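Local coordinates for protein dTDP-4-dehydrorhamnose 3,5-epimerase (Elizabethkingia anophelis NUHP1, PDB 6C46) that probably catalyses the epimerisation at C3' and C5' of dTDP-4-dehydro-6-deoxy-glucose that yields dTDP-4-dehydro-L-rhamnose, a step in dTDP-L-rhamnose biosynthesis, at residues V12-K17 with K105-E110; Y20-T25 with K116-V121; F53-I58 with H76-L81; G64-L69 with A170-S175; G87-V92 with A136-K141. All blocks are in the same frame, centred on the assembly; numbering follows the deposited sequence. Where two conformers were deposited one is given.

Contact 1 (V12-K17 with K105-E110); sequences VKTPLK and KCYGME
The turn that follows strand 10-13 rides over the start of strand 106-112 without pairing with it; the nearest CA atoms, such as those of Pro15 and Tyr107, are 7.0 Å apart. Tyr107 and Leu16 carry the contact: with CG anti to its backbone N (chi1 -179°), the Tyr107 ring rises from the strand to meet the turn. Thr14 sits over one face in a CH-pi contact, its CB 4.1 Å from the ring centroid and displaced toward the CD2-CE2 rim. Pro15 crosses the ring at about a right angle, its CD 3.4 Å from Tyr107 CD1. Leu16 spreads its two methyls along the chain, CD1 beside Tyr107 CB and CD2 tight against Lys105 CB at 3.5 Å. The turn is fixed from within, because Thr14 OG1 accepts from Leu16 N at 3.2 Å as an ST turn; the same hydroxyl is also hydrogen-bonded to Cys19 O. At the tip of the ring, a water donates to Lys13 O and lies 3.1 Å from Tyr107 OH. The contact thereby brings together the edge strands of two sheets: Val12 pairs with Ile21 of strand 20-23 and Tyr107 with Ala93 of strand 88-95, while the Tyr107 side chain also touches Ile21 and Phe119.

Contact 2 (Y20-T25 with K116-V121); sequences YIIEPT and KLQFYV
The rings of Tyr20 and Tyr120 lie on one side of the sheet and meet obliquely, CD2 of Tyr20 4.4 Å from CD2 of Tyr120, while a ring of Phe43 packs edge-to-face with Tyr120. On the side of Ile21, Phe119, with CG anti to the backbone N (chi1 -172°), brings its ring toward strand 20-23, so that Ile21 CG1 and the carbonyl oxygen of Tyr20 approach it at a slant. Strands 20-23 and 118-121 run antiparallel, at 152°, as adjacent members of the six-stranded sheet of this cupin-type jelly roll. Tyr20-Tyr120 and Ile22-Gln118 are hydrogen-bonded pairs, with Ile21-Phe119 the non-hydrogen-bonded pair between them. The bond from Tyr120 N to Tyr20 O is short and almost straight, 2.8 Å and 174°, and enters nearly along the C=O axis. Ile22 N reaches Gln118 O at 2.8 Å from above the carbonyl plane, whereas Gln118 N returns to a lone pair of Ile22 O at 3.3 Å. Gln118 lays its amide across Ile22, NE2 3.7 Å from Ile22 CG2; that nitrogen gives one bond to Lys37 O and another to a water 2.8 Å away. Beyond the last pair, Leu117 CD2 fills in between Ile21 CG2, 4.0 Å away, and the ring of Pro24, which in turn crosses Lys116 at about a right angle.

Contact 3 (F53-I58 with H76-L81); sequences FVQDNI and HAQAKL
Gln55 OE1 receives two bonds, one from Asn57 ND2 at 2.8 Å and one from a water at 3.0 Å. The amide of Asn57 keeps OE1 in its own plane but approaches from above the carbonyl plane of Gln55, a donor angle of 107° at the oxygen. The water accepts in turn from Gln78 NE2, bridging two amides that are turned 65° apart and whose OE1 and NE2 stay 4.0 Å from each other; Gln78 NE2 also donates to Asn144 O. Away from this polar bridge, Phe53 points its ring end at strand 80-86. CZ lies 3.8 Å from Leu81 CB, the two side chains crossing at about a right angle, and Ala79 O stands at the ring edge, 4.0 Å from Phe53 CE1. Val54 and Gln55 form a classic beta bulge opposite Cys142, and Gln55 NE2 bonds Glu36 of the second subunit. Bonds at both ends of the amide would fix the rotation of Gln55 beside Tyr146, the residue predicted to stack on the substrate thymidine.

Contact 4 (G64-L69 with A170-S175); sequences GVLRGL and ADMILS
Leu66 extends with CG anti to its backbone N (chi1 -166°), while Met172 and Leu174 each turn CG beside their own N (chi1 -61° and -68°), so the three chains lie side by side pointing the same way. The segment before helix 176-179 here runs along the start of strand 66-72, in the five-stranded sheet of the cupin fold, and joins it through a single bridge between Val65 and Ile173. Two hydrogen bonds make the bridge: Ile173 N to Gly64 O at 2.8 Å, from above the carbonyl plane, and Leu66 N to Ile173 O at 3.0 Å, in the carbonyl plane of Ile173 and nearly straight. Gly64 lets the chains close in, since a CB there would clash with Asp171 O. Leu66 CD1 lies 3.9 Å from Met172 SD and its CD2 4.0 Å from Leu174 CD2, a cluster continued by Trp165 and Phe156. Val65 CG2 leans on Ile173 CB. Ser175 is the N-cap of helix 176-179, its OG taking the amide of Asp178. Its CB meets the guanidinium edge of Arg67, a side chain that lies near His70, the predicted proton acceptor. One water donates to Leu66 O at 2.6 Å and accepts from Ser175 N at 2.9 Å.

Contact 5 (G87-V92 with A136-K141); sequences GRVWDV and AVFSYK
Phe138 stands across the two side chains it meets, crossing both Val89 and Asp91 at about a right angle. Its ring reaches toward strand 88-95 because CG is anti to the backbone N (chi1 -176°). Asp91 comes in at the ring edge, OD1 3.3 Å from Phe138 CZ, with the carboxylate and ring planes 15° apart; the oxygen therefore faces the slightly positive C-H rim. The same OD1 is hydrogen-bonded to His127 NE2, which probably fixes the rotation of the carboxylate. Val89 splits its branches: CG2, in the crowded place between its N and carbonyl carbon, sits obliquely 4.1 Å from Phe138 CD1, and CG1 packs on Ala136 CB at 3.7 Å. Near that end Gly87 CA passes within 4.4 Å of Ala136 CB. The strands diverge from here, their axes at 48° and 7.1 Å apart at closest. Phe129 stacks on Phe138, so the aromatic core is shared by strands of both sheets. Side chains from two sheets meeting in this way form the interior of a cupin beta barrel, here on the strand that carries Tyr140, the predicted proton donor.

Overall arrangement
Contacts 3 and 5 are buried, whereas contacts 1, 2 and 4 are only partly so. Contact 2 pairs strands within the six-stranded sheet and contact 4 attaches a late loop to the five-stranded one, both through backbone hydrogen bonds; contacts 1 and 5 instead join the two sheets mainly by side-chain packing. Contact 3 relies on a water between amides and one aromatic ring. Met109 of contact 1 packs against Ile21, Leu117 and Phe119 of contact 2, and the Arg88-Glu110 salt bridge ties contact 1 to contact 5. Strand 135-142 pairs with both strands of contact 3. At the dimer interface, Asp56 of contact 3 forms a salt bridge with Lys141 of the second subunit.

Contact 1 (V12-K17 with K105-E110)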
# COMPACT_ATOMS: atom_id res chain seq x y z
N VAL A 12 4.31 -11.16 14.59
CA VAL A 12 4.88 -11.15 15.94
C VAL A 12 3.80 -10.79 16.95
O VAL A 12 3.09 -9.79 16.77
CB VAL A 12 6.08 -10.18 16.01
CG1 VAL A 12 6.58 -10.06 17.44
CG2 VAL A 12 7.22 -10.66 15.09
N LYS A 13 3.69 -11.59 18.01
CA LYS A 13 2.68 -11.39 19.04
C LYS A 13 2.88 -10.05 19.76
O LYS A 13 4.00 -9.61 19.99
CB LYS A 13 2.77 -12.54 20.05
CG LYS A 13 1.63 -12.55 21.07
CD LYS A 13 0.39 -13.22 20.49
CE LYS A 13 -0.68 -13.41 21.57
NZ LYS A 13 -1.22 -12.09 22.04
N THR A 14 1.77 -9.41 20.13
CA THR A 14 1.82 -8.27 21.04
C THR A 14 1.00 -8.60 22.29
O THR A 14 0.33 -9.64 22.33
CB THR A 14 1.26 -7.00 20.39
OG1 THR A 14 -0.16 -7.10 20.30
CG2 THR A 14 1.84 -6.82 18.99
N PRO A 15 1.02 -7.75 23.32
CA PRO A 15 0.18 -8.03 24.49
C PRO A 15 -1.32 -7.92 24.24
O PRO A 15 -2.08 -8.23 25.16
CB PRO A 15 0.63 -6.97 25.51
CG PRO A 15 2.02 -6.55 25.06
CD PRO A 15 1.97 -6.65 23.56
N LEU A 16 -1.78 -7.47 23.07
CA LEU A 16 -3.21 -7.34 22.83
C LEU A 16 -3.69 -8.48 21.93
O LEU A 16 -3.05 -8.78 20.92
CB LEU A 16 -3.55 -5.98 22.20
CG LEU A 16 -3.02 -4.75 22.96
CD1 LEU A 16 -3.52 -3.46 22.31
CD2 LEU A 16 -3.40 -4.77 24.43
N LYS A 17 -4.79 -9.13 22.32
CA LYS A 17 -5.24 -10.29 21.56
C LYS A 17 -5.57 -9.90 20.12
O LYS A 17 -6.30 -8.93 19.90
CB LYS A 17 -6.49 -10.89 22.19
CG LYS A 17 -6.92 -12.23 21.56
CD LYS A 17 -8.19 -12.79 22.24
CE LYS A 17 -9.40 -11.94 21.95
NZ LYS A 17 -10.64 -12.55 22.49
N LYS A 105 -6.69 -2.57 27.54
CA LYS A 105 -5.23 -2.54 27.50
C LYS A 105 -4.76 -1.87 26.22
O LYS A 105 -5.45 -1.88 25.19
CB LYS A 105 -4.64 -3.96 27.56
CG LYS A 105 -5.03 -4.77 28.80
CD LYS A 105 -4.64 -4.02 30.06
CE LYS A 105 -4.46 -4.95 31.26
NZ LYS A 105 -5.66 -5.79 31.48
N CYS A 106 -3.55 -1.28 26.29
CA CYS A 106 -3.00 -0.52 25.18
C CYS A 106 -1.63 -1.04 24.82
O CYS A 106 -0.94 -1.65 25.64
CB CYS A 106 -2.90 0.98 25.50
SG CYS A 106 -4.37 1.64 26.29
N TYR A 107 -1.22 -0.77 23.59
CA TYR A 107 0.11 -1.14 23.13
C TYR A 107 0.58 -0.12 22.10
O TYR A 107 -0.19 0.27 21.22
CB TYR A 107 0.12 -2.55 22.52
CG TYR A 107 1.51 -2.99 22.05
CD1 TYR A 107 2.49 -3.36 22.97
CD2 TYR A 107 1.81 -3.05 20.71
CE1 TYR A 107 3.75 -3.77 22.54
CE2 TYR A 107 3.07 -3.47 20.28
CZ TYR A 107 4.02 -3.82 21.19
OH TYR A 107 5.26 -4.21 20.74
N GLY A 108 1.81 0.32 22.24
CA GLY A 108 2.38 1.27 21.30
C GLY A 108 3.70 0.77 20.75
O GLY A 108 4.41 0.01 21.40
N MET A 109 4.03 1.25 19.56
CA MET A 109 5.27 0.85 18.90
C MET A 109 5.64 1.87 17.84
O MET A 109 4.77 2.55 17.28
CB MET A 109 5.12 -0.54 18.25
CG MET A 109 4.11 -0.51 17.10
SD MET A 109 4.04 -2.08 16.22
CE MET A 109 5.70 -2.14 15.51
N GLU A 110 6.94 1.94 17.54
CA GLU A 110 7.42 2.83 16.49
C GLU A 110 7.28 2.15 15.12
O GLU A 110 7.71 1.01 14.93
CB GLU A 110 8.89 3.23 16.73
CG GLU A 110 9.44 4.10 15.59
CD GLU A 110 10.77 4.78 15.90
OE1 GLU A 110 11.61 4.87 14.98
OE2 GLU A 110 10.98 5.21 17.05
O HOH W 1 5.67 -7.30 20.74

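Contact 2 (Y20-T25 with K116-V121)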
# COMPACT_ATOMS: atom_id res chain seq x y z
N TYR A 20 -1.15 -7.82 15.86
CA TYR A 20 0.13 -8.38 15.46
C TYR A 20 1.00 -7.36 14.75
O TYR A 20 0.52 -6.43 14.11
CB TYR A 20 -0.02 -9.60 14.50
CG TYR A 20 -0.81 -10.71 15.13
CD1 TYR A 20 -0.23 -11.53 16.10
CD2 TYR A 20 -2.12 -10.93 14.76
CE1 TYR A 20 -0.97 -12.52 16.72
CE2 TYR A 20 -2.86 -11.93 15.36
CZ TYR A 20 -2.29 -12.72 16.32
OH TYR A 20 -3.04 -13.70 16.91
N ILE A 21 2.31 -7.59 14.86
CA ILE A 21 3.32 -6.89 14.06
C ILE A 21 3.69 -7.79 12.89
O ILE A 21 4.03 -8.96 13.08
CB ILE A 21 4.55 -6.57 14.92
CG1 ILE A 21 4.17 -5.65 16.08
CG2 ILE A 21 5.69 -5.94 14.04
CD1 ILE A 21 5.21 -5.67 17.21
N ILE A 22 3.67 -7.24 11.67
CA ILE A 22 4.18 -7.97 10.51
C ILE A 22 5.62 -7.55 10.31
O ILE A 22 5.91 -6.39 9.99
CB ILE A 22 3.38 -7.69 9.24
CG1 ILE A 22 1.89 -7.89 9.50
CG2 ILE A 22 3.91 -8.62 8.09
CD1 ILE A 22 1.01 -7.87 8.24
N GLU A 23 6.54 -8.50 10.50
CA GLU A 23 7.96 -8.27 10.27
C GLU A 23 8.31 -8.77 8.88
O GLU A 23 8.07 -9.96 8.59
CB GLU A 23 8.80 -8.99 11.31
CG GLU A 23 10.31 -8.98 11.03
CD GLU A 23 11.11 -9.72 12.10
OE1 GLU A 23 10.66 -9.72 13.26
OE2 GLU A 23 12.15 -10.31 11.79
N PRO A 24 8.87 -7.95 8.01
CA PRO A 24 9.10 -8.36 6.63
C PRO A 24 10.35 -9.21 6.50
O PRO A 24 11.29 -9.12 7.29
CB PRO A 24 9.29 -7.02 5.91
CG PRO A 24 10.08 -6.22 6.94
CD PRO A 24 9.48 -6.63 8.30
N THR A 25 10.36 -10.07 5.48
CA THR A 25 11.56 -10.81 5.10
C THR A 25 12.13 -10.11 3.87
O THR A 25 11.61 -10.25 2.76
CB THR A 25 11.24 -12.27 4.81
OG1 THR A 25 10.73 -12.87 6.01
CG2 THR A 25 12.48 -13.02 4.36
N LYS A 116 10.28 -0.67 8.33
CA LYS A 116 9.39 -1.38 7.41
C LYS A 116 8.33 -2.22 8.12
O LYS A 116 7.68 -3.07 7.49
CB LYS A 116 10.19 -2.27 6.45
CG LYS A 116 11.30 -1.54 5.72
CD LYS A 116 12.10 -2.52 4.82
CE LYS A 116 13.33 -1.86 4.19
NZ LYS A 116 14.34 -1.41 5.19
N LEU A 117 8.10 -1.96 9.40
CA LEU A 117 7.12 -2.75 10.13
C LEU A 117 5.69 -2.35 9.77
O LEU A 117 5.39 -1.20 9.42
CB LEU A 117 7.33 -2.56 11.65
CG LEU A 117 8.67 -3.10 12.18
CD1 LEU A 117 8.86 -2.82 13.71
CD2 LEU A 117 8.78 -4.59 11.90
N GLN A 118 4.78 -3.31 9.90
CA GLN A 118 3.35 -3.03 9.83
C GLN A 118 2.70 -3.50 11.12
O GLN A 118 3.14 -4.47 11.74
CB GLN A 118 2.69 -3.75 8.67
CG GLN A 118 3.27 -3.38 7.31
CD GLN A 118 2.82 -4.40 6.30
OE1 GLN A 118 1.76 -4.25 5.71
NE2 GLN A 118 3.59 -5.49 6.17
N PHE A 119 1.59 -2.85 11.46
CA PHE A 119 0.90 -3.09 12.73
C PHE A 119 -0.54 -3.40 12.36
O PHE A 119 -1.19 -2.60 11.67
CB PHE A 119 1.02 -1.83 13.60
CG PHE A 119 0.50 -1.98 15.02
CD1 PHE A 119 -0.05 -0.87 15.67
CD2 PHE A 119 0.63 -3.15 15.72
CE1 PHE A 119 -0.49 -0.96 17.00
CE2 PHE A 119 0.19 -3.25 17.04
CZ PHE A 119 -0.38 -2.15 17.68
N TYR A 120 -1.02 -4.58 12.75
CA TYR A 120 -2.40 -4.99 12.45
C TYR A 120 -3.26 -4.76 13.68
O TYR A 120 -3.03 -5.37 14.72
CB TYR A 120 -2.49 -6.47 12.04
CG TYR A 120 -3.94 -6.93 11.93
CD1 TYR A 120 -4.73 -6.56 10.84
CD2 TYR A 120 -4.54 -7.71 12.93
CE1 TYR A 120 -6.06 -6.95 10.74
CE2 TYR A 120 -5.90 -8.11 12.84
CZ TYR A 120 -6.63 -7.73 11.74
OH TYR A 120 -7.96 -8.09 11.61
N VAL A 121 -4.26 -3.89 13.55
CA VAL A 121 -5.16 -3.44 14.60
C VAL A 121 -6.54 -4.03 14.29
O VAL A 121 -7.19 -3.59 13.32
CB VAL A 121 -5.23 -1.91 14.67
CG1 VAL A 121 -6.10 -1.48 15.82
CG2 VAL A 121 -3.83 -1.28 14.78
O HOH W 2 6.08 -5.47 7.44

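Contact 3 (F53-I58 with H76-L81)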
# COMPACT_ATOMS: atom_id res chain seq x y z
N PHE A 53 -8.49 -6.43 2.66
CA PHE A 53 -8.54 -4.98 2.80
C PHE A 53 -9.16 -4.34 1.56
O PHE A 53 -8.91 -4.78 0.44
CB PHE A 53 -7.13 -4.44 3.06
CG PHE A 53 -6.61 -4.89 4.42
CD1 PHE A 53 -6.94 -4.19 5.56
CD2 PHE A 53 -5.92 -6.08 4.53
CE1 PHE A 53 -6.51 -4.63 6.83
CE2 PHE A 53 -5.48 -6.54 5.79
CZ PHE A 53 -5.78 -5.81 6.93
N VAL A 54 -9.99 -3.31 1.79
CA VAL A 54 -10.83 -2.73 0.75
C VAL A 54 -10.54 -1.25 0.51
O VAL A 54 -11.11 -0.66 -0.43
CB VAL A 54 -12.34 -2.89 1.08
CG1 VAL A 54 -12.72 -4.36 1.19
CG2 VAL A 54 -12.67 -2.14 2.37
N GLN A 55 -9.73 -0.62 1.34
CA GLN A 55 -9.50 0.81 1.22
C GLN A 55 -8.08 1.08 1.71
O GLN A 55 -7.63 0.47 2.68
CB GLN A 55 -10.49 1.59 2.07
CG GLN A 55 -10.20 3.05 2.09
CD GLN A 55 -10.94 3.78 3.17
OE1 GLN A 55 -10.66 3.58 4.36
NE2 GLN A 55 -11.88 4.62 2.79
N ASP A 56 -7.38 1.97 1.02
CA ASP A 56 -6.04 2.40 1.42
C ASP A 56 -6.04 3.91 1.55
O ASP A 56 -6.52 4.60 0.64
CB ASP A 56 -4.99 1.99 0.38
CG ASP A 56 -4.99 0.50 0.09
OD1 ASP A 56 -5.65 -0.25 0.84
OD2 ASP A 56 -4.34 0.08 -0.89
N ASN A 57 -5.48 4.42 2.65
CA ASN A 57 -5.47 5.85 2.94
C ASN A 57 -4.05 6.29 3.24
O ASN A 57 -3.26 5.53 3.81
CB ASN A 57 -6.36 6.17 4.15
CG ASN A 57 -7.75 5.56 4.03
OD1 ASN A 57 -8.59 6.10 3.33
ND2 ASN A 57 -7.98 4.44 4.72
N ILE A 58 -3.74 7.52 2.88
CA ILE A 58 -2.41 8.10 3.08
C ILE A 58 -2.56 9.45 3.77
O ILE A 58 -3.40 10.26 3.37
CB ILE A 58 -1.66 8.27 1.75
CG1 ILE A 58 -1.46 6.91 1.05
CG2 ILE A 58 -0.31 8.94 1.97
CD1 ILE A 58 -0.44 6.00 1.77
N HIS A 76 -19.71 -1.25 11.12
CA HIS A 76 -18.80 -0.41 10.35
C HIS A 76 -17.37 -0.46 10.87
O HIS A 76 -16.50 0.19 10.27
CB HIS A 76 -19.32 1.03 10.36
CG HIS A 76 -20.66 1.16 9.70
ND1 HIS A 76 -20.82 1.07 8.34
CD2 HIS A 76 -21.90 1.31 10.22
CE1 HIS A 76 -22.10 1.18 8.04
NE2 HIS A 76 -22.78 1.33 9.16
N ALA A 77 -17.10 -1.26 11.91
CA ALA A 77 -15.76 -1.30 12.48
C ALA A 77 -14.72 -1.69 11.43
O ALA A 77 -14.98 -2.51 10.55
CB ALA A 77 -15.70 -2.30 13.66
N GLN A 78 -13.55 -1.07 11.51
CA GLN A 78 -12.48 -1.24 10.53
C GLN A 78 -11.27 -1.85 11.20
O GLN A 78 -10.71 -1.23 12.11
CB GLN A 78 -12.07 0.09 9.93
CG GLN A 78 -13.15 0.80 9.12
CD GLN A 78 -12.76 2.20 8.74
OE1 GLN A 78 -12.38 3.00 9.60
NE2 GLN A 78 -12.89 2.54 7.45
N ALA A 79 -10.85 -3.04 10.75
CA ALA A 79 -9.49 -3.48 11.04
C ALA A 79 -8.54 -2.64 10.20
O ALA A 79 -8.86 -2.27 9.07
CB ALA A 79 -9.31 -4.97 10.72
N LYS A 80 -7.36 -2.33 10.77
CA LYS A 80 -6.39 -1.43 10.15
C LYS A 80 -5.03 -2.10 10.09
O LYS A 80 -4.57 -2.67 11.09
CB LYS A 80 -6.30 -0.10 10.91
CG LYS A 80 -7.63 0.68 10.87
CD LYS A 80 -7.71 1.78 11.94
CE LYS A 80 -9.09 2.45 11.95
NZ LYS A 80 -9.32 3.31 13.20
N LEU A 81 -4.38 -2.03 8.93
CA LEU A 81 -3.00 -2.48 8.76
C LEU A 81 -2.19 -1.24 8.44
O LEU A 81 -2.36 -0.64 7.38
CB LEU A 81 -2.88 -3.50 7.63
CG LEU A 81 -1.50 -4.11 7.43
CD1 LEU A 81 -1.04 -4.89 8.66
CD2 LEU A 81 -1.58 -5.01 6.20
O HOH W 3 -11.93 5.25 6.46

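Contact 4 (G64-L69 with A170-S175)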
# COMPACT_ATOMS: atom_id res chain seq x y z
N GLY A 64 4.85 16.12 15.84
CA GLY A 64 4.00 16.40 16.98
C GLY A 64 2.52 16.30 16.69
O GLY A 64 1.71 16.26 17.63
N VAL A 65 2.13 16.24 15.42
CA VAL A 65 0.74 15.99 15.09
C VAL A 65 0.35 14.64 15.67
O VAL A 65 1.01 13.62 15.42
CB VAL A 65 0.51 16.07 13.58
CG1 VAL A 65 -0.87 15.48 13.24
CG2 VAL A 65 0.61 17.57 13.13
N LEU A 66 -0.71 14.63 16.47
CA LEU A 66 -1.21 13.43 17.14
C LEU A 66 -2.67 13.27 16.77
O LEU A 66 -3.46 14.20 16.97
CB LEU A 66 -1.03 13.56 18.66
CG LEU A 66 -1.17 12.31 19.56
CD1 LEU A 66 -0.54 12.59 20.90
CD2 LEU A 66 -2.62 11.88 19.73
N ARG A 67 -3.03 12.13 16.17
CA ARG A 67 -4.39 11.85 15.72
C ARG A 67 -4.92 10.62 16.45
O ARG A 67 -4.27 9.57 16.42
CB ARG A 67 -4.44 11.62 14.21
CG ARG A 67 -3.95 12.82 13.38
CD ARG A 67 -5.10 13.53 12.68
NE ARG A 67 -4.65 14.62 11.82
CZ ARG A 67 -4.87 15.91 12.07
NH1 ARG A 67 -5.52 16.26 13.17
NH2 ARG A 67 -4.42 16.84 11.23
N GLY A 68 -6.09 10.73 17.08
CA GLY A 68 -6.71 9.57 17.73
C GLY A 68 -7.38 9.95 19.04
O GLY A 68 -7.44 11.14 19.36
N LEU A 69 -7.91 8.98 19.79
CA LEU A 69 -8.01 7.58 19.39
C LEU A 69 -9.31 7.41 18.64
O LEU A 69 -10.34 7.85 19.12
CB LEU A 69 -7.96 6.67 20.64
CG LEU A 69 -6.63 6.77 21.39
CD1 LEU A 69 -6.80 6.33 22.85
CD2 LEU A 69 -5.56 5.92 20.66
N ALA A 170 3.81 19.57 25.45
CA ALA A 170 3.75 20.88 24.80
C ALA A 170 3.97 20.79 23.29
O ALA A 170 3.62 21.73 22.57
CB ALA A 170 4.79 21.82 25.42
N ASP A 171 4.58 19.69 22.81
CA ASP A 171 4.81 19.52 21.38
C ASP A 171 3.63 18.93 20.63
O ASP A 171 3.63 18.97 19.39
CB ASP A 171 6.02 18.60 21.13
CG ASP A 171 7.33 19.20 21.57
OD1 ASP A 171 7.32 20.36 22.01
OD2 ASP A 171 8.38 18.53 21.43
N MET A 172 2.62 18.40 21.32
CA MET A 172 1.54 17.68 20.64
C MET A 172 0.58 18.67 19.98
O MET A 172 0.23 19.70 20.57
CB MET A 172 0.79 16.78 21.62
CG MET A 172 1.67 15.72 22.26
SD MET A 172 0.84 14.94 23.66
CE MET A 172 2.13 13.85 24.27
N ILE A 173 0.18 18.35 18.76
CA ILE A 173 -0.76 19.16 17.99
C ILE A 173 -2.02 18.33 17.77
O ILE A 173 -1.96 17.30 17.08
CB ILE A 173 -0.14 19.60 16.65
CG1 ILE A 173 1.14 20.42 16.91
CG2 ILE A 173 -1.17 20.36 15.83
CD1 ILE A 173 1.93 20.71 15.63
N LEU A 174 -3.14 18.78 18.32
CA LEU A 174 -4.39 18.02 18.29
C LEU A 174 -5.50 18.82 17.63
O LEU A 174 -5.61 20.03 17.85
CB LEU A 174 -4.84 17.65 19.70
CG LEU A 174 -3.88 16.65 20.32
CD1 LEU A 174 -3.43 17.19 21.65
CD2 LEU A 174 -4.53 15.28 20.40
N SER A 175 -6.31 18.14 16.84
CA SER A 175 -7.50 18.77 16.28
C SER A 175 -8.48 19.12 17.40
O SER A 175 -8.39 18.59 18.52
CB SER A 175 -8.16 17.83 15.27
OG SER A 175 -8.69 16.69 15.94
O HOH W 4 -5.63 15.34 16.23

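Contact 5 (G87-V92 with A136-K141)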
# COMPACT_ATOMS: atom_id res chain seq x y z
N GLY A 87 9.69 8.82 7.29
CA GLY A 87 9.79 9.35 8.64
C GLY A 87 9.54 8.29 9.71
O GLY A 87 9.79 7.09 9.51
N ARG A 88 9.05 8.74 10.85
CA ARG A 88 8.85 7.87 12.01
C ARG A 88 7.59 8.30 12.74
O ARG A 88 7.38 9.50 12.96
CB ARG A 88 10.03 7.96 13.00
CG ARG A 88 11.42 7.65 12.45
CD ARG A 88 12.51 8.21 13.42
NE ARG A 88 12.31 7.71 14.78
CZ ARG A 88 12.42 8.42 15.90
NH1 ARG A 88 12.72 9.72 15.86
NH2 ARG A 88 12.24 7.81 17.07
N VAL A 89 6.77 7.33 13.16
CA VAL A 89 5.62 7.61 14.01
C VAL A 89 5.60 6.64 15.19
O VAL A 89 6.20 5.56 15.15
CB VAL A 89 4.27 7.53 13.28
CG1 VAL A 89 4.23 8.48 12.06
CG2 VAL A 89 3.95 6.06 12.89
N TRP A 90 4.92 7.06 16.25
CA TRP A 90 4.59 6.19 17.37
C TRP A 90 3.10 5.90 17.28
O TRP A 90 2.29 6.83 17.30
CB TRP A 90 4.95 6.83 18.72
CG TRP A 90 4.74 5.90 19.90
CD1 TRP A 90 3.67 5.87 20.75
CD2 TRP A 90 5.64 4.89 20.34
NE1 TRP A 90 3.85 4.88 21.69
CE2 TRP A 90 5.05 4.27 21.47
CE3 TRP A 90 6.89 4.44 19.89
CZ2 TRP A 90 5.67 3.22 22.16
CZ3 TRP A 90 7.51 3.40 20.58
CH2 TRP A 90 6.89 2.80 21.70
N ASP A 91 2.75 4.63 17.15
CA ASP A 91 1.40 4.20 16.84
C ASP A 91 0.85 3.43 18.04
O ASP A 91 1.55 2.58 18.58
CB ASP A 91 1.41 3.31 15.62
CG ASP A 91 0.02 3.07 15.09
OD1 ASP A 91 -0.39 3.79 14.15
OD2 ASP A 91 -0.66 2.19 15.64
N VAL A 92 -0.41 3.69 18.42
CA VAL A 92 -1.00 3.09 19.63
C VAL A 92 -2.34 2.45 19.29
O VAL A 92 -3.14 3.03 18.56
CB VAL A 92 -1.19 4.16 20.74
CG1 VAL A 92 -1.93 3.55 21.92
CG2 VAL A 92 0.17 4.72 21.20
N ALA A 136 6.05 12.98 8.49
CA ALA A 136 5.93 11.55 8.26
C ALA A 136 4.76 11.28 7.33
O ALA A 136 3.74 11.97 7.37
CB ALA A 136 5.71 10.77 9.56
N VAL A 137 4.91 10.26 6.49
CA VAL A 137 3.82 9.77 5.65
C VAL A 137 3.33 8.46 6.26
O VAL A 137 4.13 7.54 6.53
CB VAL A 137 4.24 9.62 4.17
CG1 VAL A 137 3.11 9.01 3.34
CG2 VAL A 137 4.54 11.00 3.58
N PHE A 138 2.04 8.41 6.54
CA PHE A 138 1.41 7.32 7.28
C PHE A 138 0.45 6.61 6.33
O PHE A 138 -0.32 7.27 5.63
CB PHE A 138 0.64 7.87 8.49
CG PHE A 138 0.03 6.81 9.39
CD1 PHE A 138 0.83 6.08 10.28
CD2 PHE A 138 -1.35 6.60 9.41
CE1 PHE A 138 0.26 5.13 11.14
CE2 PHE A 138 -1.93 5.64 10.28
CZ PHE A 138 -1.10 4.91 11.14
N SER A 139 0.50 5.29 6.31
CA SER A 139 -0.35 4.50 5.42
C SER A 139 -1.26 3.62 6.28
O SER A 139 -0.78 2.95 7.20
CB SER A 139 0.51 3.63 4.49
OG SER A 139 -0.20 2.48 4.05
N TYR A 140 -2.56 3.64 6.00
CA TYR A 140 -3.41 2.68 6.69
C TYR A 140 -4.40 2.07 5.72
O TYR A 140 -5.07 2.79 4.97
CB TYR A 140 -4.12 3.29 7.91
CG TYR A 140 -4.97 4.52 7.75
CD1 TYR A 140 -6.36 4.44 7.89
CD2 TYR A 140 -4.40 5.78 7.55
CE1 TYR A 140 -7.16 5.55 7.78
CE2 TYR A 140 -5.19 6.90 7.44
CZ TYR A 140 -6.57 6.78 7.56
OH TYR A 140 -7.37 7.89 7.45
N LYS A 141 -4.43 0.75 5.69
CA LYS A 141 -5.39 -0.04 4.93
C LYS A 141 -6.49 -0.48 5.88
O LYS A 141 -6.20 -0.90 7.01
CB LYS A 141 -4.72 -1.27 4.32
CG LYS A 141 -3.37 -1.01 3.62
CD LYS A 141 -2.89 -2.22 2.79
CE LYS A 141 -3.79 -2.51 1.58
NZ LYS A 141 -3.35 -3.64 0.70